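Lmo0135 protein (Listeria monocytogenes EGD-e, PDB 5ISU) serves as the substrate-binding protein (CtaP) of an ABC transporter and probably takes part in peptide uptake. Local coordinates at residues K181-K186 against S192-N197; T43-V48 against T150-P155. All coordinates share one frame; numbering follows the deposited sequence.

Contact 1. Residues K181-K186 against S192-N197; sequences KFVEYK and SLERFN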
ATOM      1  N   LYS A 181      20.182  -8.033  11.075  1.00 40.84           N
ATOM      2  CA  LYS A 181      20.013  -9.458  11.381  1.00 43.36           C
ATOM      3  C   LYS A 181      19.109  -9.592  12.564  1.00 43.02           C
ATOM      4  O   LYS A 181      19.099  -8.735  13.448  1.00 43.66           O
ATOM      5  CB  LYS A 181      21.352 -10.121  11.748  1.00 45.32           C
ATOM      6  CG  LYS A 181      22.442  -9.961  10.714  1.00 47.01           C
ATOM      7  CD  LYS A 181      23.692 -10.752  11.061  1.00 49.19           C
ATOM      8  CE  LYS A 181      24.411 -10.186  12.274  1.00 50.57           C
ATOM      9  NZ  LYS A 181      25.638 -10.969  12.561  1.00 49.94           N
ATOM     10  N   PHE A 182      18.379 -10.692  12.605  1.00 45.42           N
ATOM     11  CA  PHE A 182      17.449 -10.943  13.695  1.00 46.91           C
ATOM     12  C   PHE A 182      18.208 -11.411  14.946  1.00 46.92           C
ATOM     13  O   PHE A 182      19.121 -12.203  14.840  1.00 45.15           O
ATOM     14  CB  PHE A 182      16.426 -11.989  13.258  1.00 50.45           C
ATOM     15  CG  PHE A 182      15.453 -12.381  14.329  1.00 53.60           C
ATOM     16  CD1 PHE A 182      14.305 -11.640  14.540  1.00 53.95           C
ATOM     17  CD2 PHE A 182      15.672 -13.522  15.103  1.00 59.48           C
ATOM     18  CE1 PHE A 182      13.390 -12.014  15.513  1.00 58.00           C
ATOM     19  CE2 PHE A 182      14.761 -13.904  16.084  1.00 62.35           C
ATOM     20  CZ  PHE A 182      13.615 -13.146  16.285  1.00 59.99           C
ATOM     21  N   VAL A 183      17.832 -10.873  16.104  1.00 47.02           N
ATOM     22  CA  VAL A 183      18.414 -11.244  17.377  1.00 51.75           C
ATOM     23  C   VAL A 183      17.345 -12.014  18.157  1.00 53.29           C
ATOM     24  O   VAL A 183      17.510 -13.213  18.392  1.00 55.58           O
ATOM     25  CB  VAL A 183      18.958 -10.022  18.159  1.00 52.17           C
ATOM     26  CG1 VAL A 183      19.474 -10.446  19.539  1.00 56.97           C
ATOM     27  CG2 VAL A 183      20.074  -9.354  17.369  1.00 49.34           C
ATOM     28  N   GLU A 184      16.243 -11.352  18.515  1.00 54.02           N
ATOM     29  CA  GLU A 184      15.156 -12.040  19.248  1.00 58.92           C
ATOM     30  C   GLU A 184      13.825 -11.311  19.214  1.00 56.75           C
ATOM     31  O   GLU A 184      13.761 -10.115  18.920  1.00 52.89           O
ATOM     32  CB  GLU A 184      15.533 -12.278  20.719  1.00 63.73           C
ATOM     33  CG  GLU A 184      15.640 -11.003  21.552  1.00 64.65           C
ATOM     34  CD  GLU A 184      15.850 -11.281  23.028  1.00 69.85           C
ATOM     35  OE1 GLU A 184      16.706 -12.133  23.371  1.00 72.44           O
ATOM     36  OE2 GLU A 184      15.162 -10.630  23.850  1.00 73.26           O
ATOM     37  N   TYR A 185      12.773 -12.044  19.585  1.00 59.95           N
ATOM     38  CA  TYR A 185      11.403 -11.522  19.613  1.00 59.67           C
ATOM     39  C   TYR A 185      10.633 -11.817  20.907  1.00 62.47           C
ATOM     40  O   TYR A 185      10.280 -12.970  21.181  1.00 62.80           O
ATOM     41  CB  TYR A 185      10.624 -12.063  18.399  1.00 59.47           C
ATOM     42  CG  TYR A 185       9.119 -11.836  18.433  1.00 58.78           C
ATOM     43  CD1 TYR A 185       8.591 -10.573  18.683  1.00 56.45           C
ATOM     44  CD2 TYR A 185       8.225 -12.876  18.145  1.00 60.69           C
ATOM     45  CE1 TYR A 185       7.223 -10.352  18.701  1.00 58.14           C
ATOM     46  CE2 TYR A 185       6.847 -12.665  18.151  1.00 61.82           C
ATOM     47  CZ  TYR A 185       6.348 -11.395  18.421  1.00 61.38           C
ATOM     48  OH  TYR A 185       4.983 -11.149  18.441  1.00 63.55           O
ATOM     49  N   LYS A 186      10.392 -10.768  21.700  1.00 62.60           N
ATOM     50  CA  LYS A 186       9.568 -10.883  22.909  1.00 67.24           C
ATOM     51  C   LYS A 186       8.139 -10.492  22.557  1.00 65.41           C
ATOM     52  O   LYS A 186       7.861  -9.319  22.279  1.00 61.92           O
ATOM     53  CB  LYS A 186      10.073 -10.025  24.088  1.00 71.47           C
ATOM     54  CG  LYS A 186      10.876 -10.759  25.173  1.00 77.48           C
ATOM     55  CD  LYS A 186      10.912  -9.907  26.456  1.00 82.63           C
ATOM     56  CE  LYS A 186      11.309 -10.659  27.729  1.00 87.13           C
ATOM     57  NZ  LYS A 186      12.727 -11.114  27.786  1.00 88.85           N
ATOM     58  N   SER A 192      14.234  -7.265  18.427  1.00 45.48           N
ATOM     59  CA  SER A 192      15.585  -6.663  18.403  1.00 47.39           C
ATOM     60  C   SER A 192      16.408  -7.231  17.250  1.00 45.49           C
ATOM     61  O   SER A 192      16.328  -8.428  16.940  1.00 45.38           O
ATOM     62  CB  SER A 192      16.325  -6.864  19.734  1.00 49.18           C
ATOM     63  OG  SER A 192      16.433  -8.236  20.053  1.00 51.28           O
ATOM     64  N   LEU A 193      17.197  -6.355  16.629  1.00 41.85           N
ATOM     65  CA  LEU A 193      18.025  -6.711  15.500  1.00 40.59           C
ATOM     66  C   LEU A 193      19.409  -6.099  15.664  1.00 40.48           C
ATOM     67  O   LEU A 193      19.584  -5.154  16.442  1.00 43.16           O
ATOM     68  CB  LEU A 193      17.405  -6.121  14.231  1.00 39.12           C
ATOM     69  CG  LEU A 193      15.922  -6.314  13.885  1.00 39.89           C
ATOM     70  CD1 LEU A 193      15.580  -5.425  12.691  1.00 39.67           C
ATOM     71  CD2 LEU A 193      15.569  -7.751  13.567  1.00 40.38           C
ATOM     72  N   GLU A 194      20.379  -6.609  14.910  1.00 40.45           N
ATOM     73  CA  GLU A 194      21.743  -6.069  14.925  1.00 43.03           C
ATOM     74  C   GLU A 194      22.260  -5.963  13.504  1.00 39.73           C
ATOM     75  O   GLU A 194      21.887  -6.768  12.646  1.00 36.16           O
ATOM     76  CB  GLU A 194      22.680  -6.909  15.803  1.00 47.54           C
ATOM     77  CG  GLU A 194      22.995  -8.305  15.293  1.00 49.55           C
ATOM     78  CD  GLU A 194      23.896  -9.093  16.237  1.00 56.51           C
ATOM     79  OE1 GLU A 194      24.323  -8.563  17.301  1.00 59.84           O
ATOM     80  OE2 GLU A 194      24.172 -10.262  15.913  1.00 62.09           O
ATOM     81  N   ARG A 195      23.154  -5.005  13.259  1.00 38.25           N
ATOM     82  CA  ARG A 195      23.634  -4.764  11.903  1.00 37.00           C
ATOM     83  C   ARG A 195      24.319  -5.940  11.201  1.00 37.97           C
ATOM     84  O   ARG A 195      25.028  -6.744  11.816  1.00 41.10           O
ATOM     85  CB  ARG A 195      24.506  -3.518  11.818  1.00 39.06           C
ATOM     86  CG  ARG A 195      25.879  -3.621  12.469  1.00 42.66           C
ATOM     87  CD  ARG A 195      26.640  -2.305  12.294  1.00 43.75           C
ATOM     88  NE  ARG A 195      27.708  -2.161  13.272  1.00 44.47           N
ATOM     89  CZ  ARG A 195      28.402  -1.046  13.465  1.00 47.89           C
ATOM     90  NH1 ARG A 195      28.125   0.042  12.755  1.00 47.51           N
ATOM     91  NH2 ARG A 195      29.370  -1.006  14.394  1.00 50.08           N
ATOM     92  N   PHE A 196      24.069  -6.033   9.898  1.00 36.38           N
ATOM     93  CA  PHE A 196      24.675  -7.048   9.054  1.00 37.31           C
ATOM     94  C   PHE A 196      25.850  -6.376   8.393  1.00 38.41           C
ATOM     95  O   PHE A 196      25.666  -5.511   7.555  1.00 39.74           O
ATOM     96  CB  PHE A 196      23.637  -7.545   8.053  1.00 36.32           C
ATOM     97  CG  PHE A 196      24.170  -8.505   7.045  1.00 36.99           C
ATOM     98  CD1 PHE A 196      25.005  -9.549   7.425  1.00 38.90           C
ATOM     99  CD2 PHE A 196      23.757  -8.434   5.730  1.00 35.68           C
ATOM    100  CE1 PHE A 196      25.461 -10.461   6.490  1.00 40.18           C
ATOM    101  CE2 PHE A 196      24.216  -9.331   4.796  1.00 36.32           C
ATOM    102  CZ  PHE A 196      25.067 -10.347   5.172  1.00 39.22           C
ATOM    103  N   ASN A 197      27.066  -6.732   8.794  1.00 42.15           N
ATOM    104  CA  ASN A 197      28.256  -6.058   8.249  1.00 46.20           C
ATOM    105  C   ASN A 197      28.481  -6.226   6.767  1.00 48.15           C
ATOM    106  O   ASN A 197      29.004  -5.322   6.131  1.00 50.70           O
ATOM    107  CB  ASN A 197      29.522  -6.471   9.016  1.00 48.72           C
ATOM    108  CG  ASN A 197      29.521  -5.956  10.440  1.00 49.50           C
ATOM    109  OD1 ASN A 197      28.850  -4.977  10.751  1.00 48.94           O
ATOM    110  ND2 ASN A 197      30.279  -6.601  11.304  1.00 52.36           N
TER
HETATM  111  O   HOH W   1      27.486  -8.672  10.775  1.00 50.37           O

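Contact 2. Residues T43-V48 against T150-P155; sequences TIQQAV and TFFPIP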
ATOM      1  N   THR A  43       7.082  -3.648   7.878  1.00 35.79           N
ATOM      2  CA  THR A  43       8.024  -2.683   8.413  1.00 35.91           C
ATOM      3  C   THR A  43       9.269  -3.418   8.906  1.00 36.46           C
ATOM      4  O   THR A  43      10.390  -2.999   8.634  1.00 34.56           O
ATOM      5  CB  THR A  43       7.377  -1.879   9.567  1.00 38.14           C
ATOM      6  OG1 THR A  43       6.241  -1.173   9.078  1.00 37.21           O
ATOM      7  CG2 THR A  43       8.349  -0.869  10.179  1.00 37.91           C
ATOM      8  N   ILE A  44       9.059  -4.544   9.587  1.00 38.49           N
ATOM      9  CA  ILE A  44      10.173  -5.335  10.119  1.00 40.41           C
ATOM     10  C   ILE A  44      10.903  -6.048   8.979  1.00 39.95           C
ATOM     11  O   ILE A  44      12.153  -6.051   8.925  1.00 39.80           O
ATOM     12  CB  ILE A  44       9.709  -6.284  11.249  1.00 43.12           C
ATOM     13  CG1 ILE A  44       9.188  -5.433  12.415  1.00 45.71           C
ATOM     14  CG2 ILE A  44      10.852  -7.176  11.709  1.00 43.54           C
ATOM     15  CD1 ILE A  44       8.631  -6.205  13.579  1.00 49.62           C
ATOM     16  N   GLN A  45      10.139  -6.576   8.032  1.00 38.84           N
ATOM     17  CA  GLN A  45      10.728  -7.245   6.866  1.00 38.47           C
ATOM     18  C   GLN A  45      11.678  -6.345   6.066  1.00 38.05           C
ATOM     19  O   GLN A  45      12.703  -6.801   5.569  1.00 36.56           O
ATOM     20  CB  GLN A  45       9.614  -7.748   5.965  1.00 39.76           C
ATOM     21  CG  GLN A  45      10.053  -8.116   4.561  1.00 42.25           C
ATOM     22  CD  GLN A  45       8.885  -8.616   3.738  1.00 44.10           C
ATOM     23  OE1 GLN A  45       8.202  -9.540   4.146  1.00 46.50           O
ATOM     24  NE2 GLN A  45       8.656  -8.010   2.582  1.00 44.33           N
ATOM     25  N   GLN A  46      11.335  -5.066   5.951  1.00 38.04           N
ATOM     26  CA  GLN A  46      12.156  -4.114   5.198  1.00 37.00           C
ATOM     27  C   GLN A  46      13.565  -4.025   5.781  1.00 36.98           C
ATOM     28  O   GLN A  46      14.526  -3.786   5.064  1.00 38.25           O
ATOM     29  CB  GLN A  46      11.519  -2.728   5.226  1.00 37.12           C
ATOM     30  CG  GLN A  46      12.127  -1.738   4.256  1.00 37.49           C
ATOM     31  CD  GLN A  46      11.855  -2.109   2.819  1.00 35.40           C
ATOM     32  OE1 GLN A  46      10.950  -2.893   2.527  1.00 36.11           O
ATOM     33  NE2 GLN A  46      12.608  -1.523   1.913  1.00 33.18           N
ATOM     34  N   ALA A  47      13.675  -4.231   7.085  1.00 35.27           N
ATOM     35  CA  ALA A  47      14.963  -4.169   7.751  1.00 34.82           C
ATOM     36  C   ALA A  47      15.727  -5.488   7.652  1.00 35.82           C
ATOM     37  O   ALA A  47      16.933  -5.488   7.614  1.00 40.77           O
ATOM     38  CB  ALA A  47      14.773  -3.795   9.206  1.00 34.40           C
ATOM     39  N   VAL A  48      15.019  -6.601   7.560  1.00 37.56           N
ATOM     40  CA  VAL A  48      15.645  -7.922   7.574  1.00 38.40           C
ATOM     41  C   VAL A  48      15.927  -8.497   6.196  1.00 38.08           C
ATOM     42  O   VAL A  48      16.923  -9.201   6.027  1.00 39.27           O
ATOM     43  CB  VAL A  48      14.786  -8.895   8.412  1.00 39.24           C
ATOM     44  CG1 VAL A  48      15.368 -10.302   8.418  1.00 39.56           C
ATOM     45  CG2 VAL A  48      14.655  -8.350   9.834  1.00 40.71           C
ATOM     46  N   THR A 150       9.147  -5.637  -6.933  1.00 41.50           N
ATOM     47  CA  THR A 150       8.592  -5.751  -5.571  1.00 41.76           C
ATOM     48  C   THR A 150       8.876  -7.156  -5.002  1.00 40.48           C
ATOM     49  O   THR A 150       8.137  -7.653  -4.152  1.00 43.18           O
ATOM     50  CB  THR A 150       7.056  -5.468  -5.555  1.00 44.11           C
ATOM     51  OG1 THR A 150       6.367  -6.373  -6.448  1.00 44.31           O
ATOM     52  CG2 THR A 150       6.751  -4.025  -5.977  1.00 41.72           C
ATOM     53  N   PHE A 151      10.004  -7.741  -5.417  1.00 39.48           N
ATOM     54  CA  PHE A 151      10.373  -9.100  -5.078  1.00 39.00           C
ATOM     55  C   PHE A 151      11.541  -9.236  -4.084  1.00 38.14           C
ATOM     56  O   PHE A 151      12.663  -8.754  -4.344  1.00 36.57           O
ATOM     57  CB  PHE A 151      10.753  -9.812  -6.379  1.00 40.68           C
ATOM     58  CG  PHE A 151      10.861 -11.293  -6.247  1.00 44.44           C
ATOM     59  CD1 PHE A 151       9.750 -12.087  -6.439  1.00 47.70           C
ATOM     60  CD2 PHE A 151      12.061 -11.895  -5.936  1.00 46.07           C
ATOM     61  CE1 PHE A 151       9.825 -13.463  -6.311  1.00 49.84           C
ATOM     62  CE2 PHE A 151      12.150 -13.268  -5.816  1.00 48.09           C
ATOM     63  CZ  PHE A 151      11.023 -14.056  -6.012  1.00 49.61           C
ATOM     64  N   PHE A 152      11.275  -9.941  -2.981  1.00 37.33           N
ATOM     65  CA  PHE A 152      12.266 -10.220  -1.925  1.00 38.70           C
ATOM     66  C   PHE A 152      12.539 -11.726  -1.925  1.00 40.90           C
ATOM     67  O   PHE A 152      11.633 -12.498  -1.651  1.00 43.71           O
ATOM     68  CB  PHE A 152      11.728  -9.829  -0.533  1.00 38.44           C
ATOM     69  CG  PHE A 152      11.465  -8.354  -0.346  1.00 36.61           C
ATOM     70  CD1 PHE A 152      10.320  -7.766  -0.856  1.00 39.81           C
ATOM     71  CD2 PHE A 152      12.338  -7.564   0.405  1.00 37.45           C
ATOM     72  CE1 PHE A 152      10.066  -6.404  -0.656  1.00 40.85           C
ATOM     73  CE2 PHE A 152      12.102  -6.209   0.600  1.00 36.40           C
ATOM     74  CZ  PHE A 152      10.958  -5.628   0.071  1.00 39.12           C
ATOM     75  N   PRO A 153      13.774 -12.154  -2.245  1.00 41.04           N
ATOM     76  CA  PRO A 153      13.999 -13.588  -2.215  1.00 41.81           C
ATOM     77  C   PRO A 153      14.132 -14.162  -0.807  1.00 42.38           C
ATOM     78  O   PRO A 153      14.447 -13.428   0.157  1.00 38.30           O
ATOM     79  CB  PRO A 153      15.319 -13.759  -2.981  1.00 42.77           C
ATOM     80  CG  PRO A 153      15.992 -12.454  -2.899  1.00 42.29           C
ATOM     81  CD  PRO A 153      14.899 -11.431  -2.859  1.00 40.70           C
ATOM     82  N   ILE A 154      13.831 -15.459  -0.692  1.00 43.15           N
ATOM     83  CA  ILE A 154      14.009 -16.196   0.572  1.00 44.09           C
ATOM     84  C   ILE A 154      15.136 -17.224   0.364  1.00 43.25           C
ATOM     85  O   ILE A 154      15.516 -17.498  -0.761  1.00 42.46           O
ATOM     86  CB  ILE A 154      12.692 -16.792   1.130  1.00 45.70           C
ATOM     87  CG1 ILE A 154      12.065 -17.835   0.193  1.00 47.04           C
ATOM     88  CG2 ILE A 154      11.699 -15.669   1.381  1.00 45.30           C
ATOM     89  CD1 ILE A 154      10.820 -18.489   0.769  1.00 46.70           C
ATOM     90  N   PRO A 155      15.732 -17.723   1.450  1.00 44.99           N
ATOM     91  CA  PRO A 155      16.858 -18.642   1.255  1.00 46.54           C
ATOM     92  C   PRO A 155      16.469 -20.111   1.014  1.00 48.49           C
ATOM     93  O   PRO A 155      15.700 -20.690   1.778  1.00 49.97           O
ATOM     94  CB  PRO A 155      17.667 -18.475   2.533  1.00 47.49           C
ATOM     95  CG  PRO A 155      16.718 -17.960   3.546  1.00 46.95           C
ATOM     96  CD  PRO A 155      15.639 -17.227   2.835  1.00 44.37           C
TER

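Contact 1. Residues K181-K186 against S192-N197
K181 and E194 bond to each other twice through their backbones, K181 N to E194 O at 2.6 Å and E194 N to K181 O at 2.9 Å, and so fix the register of two antiparallel strands. One step along, F182 and L193 form a non-hydrogen-bonded pair. Here lies the tightly packed face: CD2 of the buried L193 packs against the F182 backbone, 3.7 Å from F182 CA, and approaches the F182 ring more loosely. L193 also packs on A47 and V48 of helix 39-48.

The regular alternation then breaks. V183 and E184 both stand opposite S192, whose carbonyl takes a bond from V183 N and a weak one from E184 N, while S192 N returns a nearly straight bond to E184 O (2.9 Å). Within the bulge V183 points toward the partner strand, and its CG2 packs against E194 CG at 3.7 Å.

The other face, carrying K181, E184, S192 and E194, is looser and more open to solvent. The K181 chain bends at chi3 (-69°), bringing NZ to E194 OE2 in a long salt bridge of 3.7 Å. A water joins R195 O and N197 N and makes a weak bond to K181 NZ. The aliphatic part of K181 crosses F196 at about a right angle, and E184 OE2 is bonded to Y190 OH near the turn. Paired strands joined by a short turn, with two residues facing one, make a beta hairpin carrying a classic beta bulge.

Contact 2. Residues T43-V48 against T150-P155
F152 reaches from the loop before helix 156-159 to two neighbouring glutamines of helix 39-48, Q45 and Q46, and these three residues make up the whole contact. The backbones stay well apart, with 9.4 Å between Q46 CA and F152 CA, so the gap is bridged by side chains alone.

Of the three, F152 loses most surface. Its CG lies opposite the carbonyl carbon and beside the backbone N (chi1 -64°), which directs the ring at the helix. Q45 comes next. Its chain runs out fully extended and places NE2 above the centre of one ring face, 3.8 Å from the ring plane and 3.8 Å from F152 CD1. The amide is tilted 57° against the ring, so the two groups do not lie flat on one another; the nitrogen end leads the approach.

Q46 behaves differently. Its CB starts out away from the loop, but the chain bends at chi2 (68°) and swings the amide back, until OE1 lies 3.7 Å from F152 CZ. The other end of this amide is held elsewhere, since Q46 NE2 donates to the carbonyl of R493. That bond probably helps to set how the group is turned, leaving the oxygen near F152 CZ.

Other residues of the loop meet different parts of the fold: F151 and P153 touch helix 93-104, I154 N is bonded to T99 OG1, and P155 takes the N-cap position of helix 156-159. The result is a buried aromatic-amide contact in which a single phenylalanine joins a loop to a helix distant in sequence, within a fold of the periplasmic-binding-protein type.

How the contacts relate
Helix 39-48 is the element common to both contacts. Contact 2 uses its Q45 and Q46 against the loop 150-155, whereas A47 and V48 meet contact 1 directly: L193 CD1 lies 3.9 Å from A47 CB, and L193 CD2 lies 3.9 Å from V48 CG2. The centres of the two contacts are about 14 Å apart. Along the chain they follow in series, contact 2 closing before the hairpin of contact 1 begins. Backbone hydrogen bonds also pair A47 with Y180, at the start of strand 180-186, and V48 with G178 just before it. Thus the helix connects a four-stranded mixed sheet with the loop resting on helix 93-104.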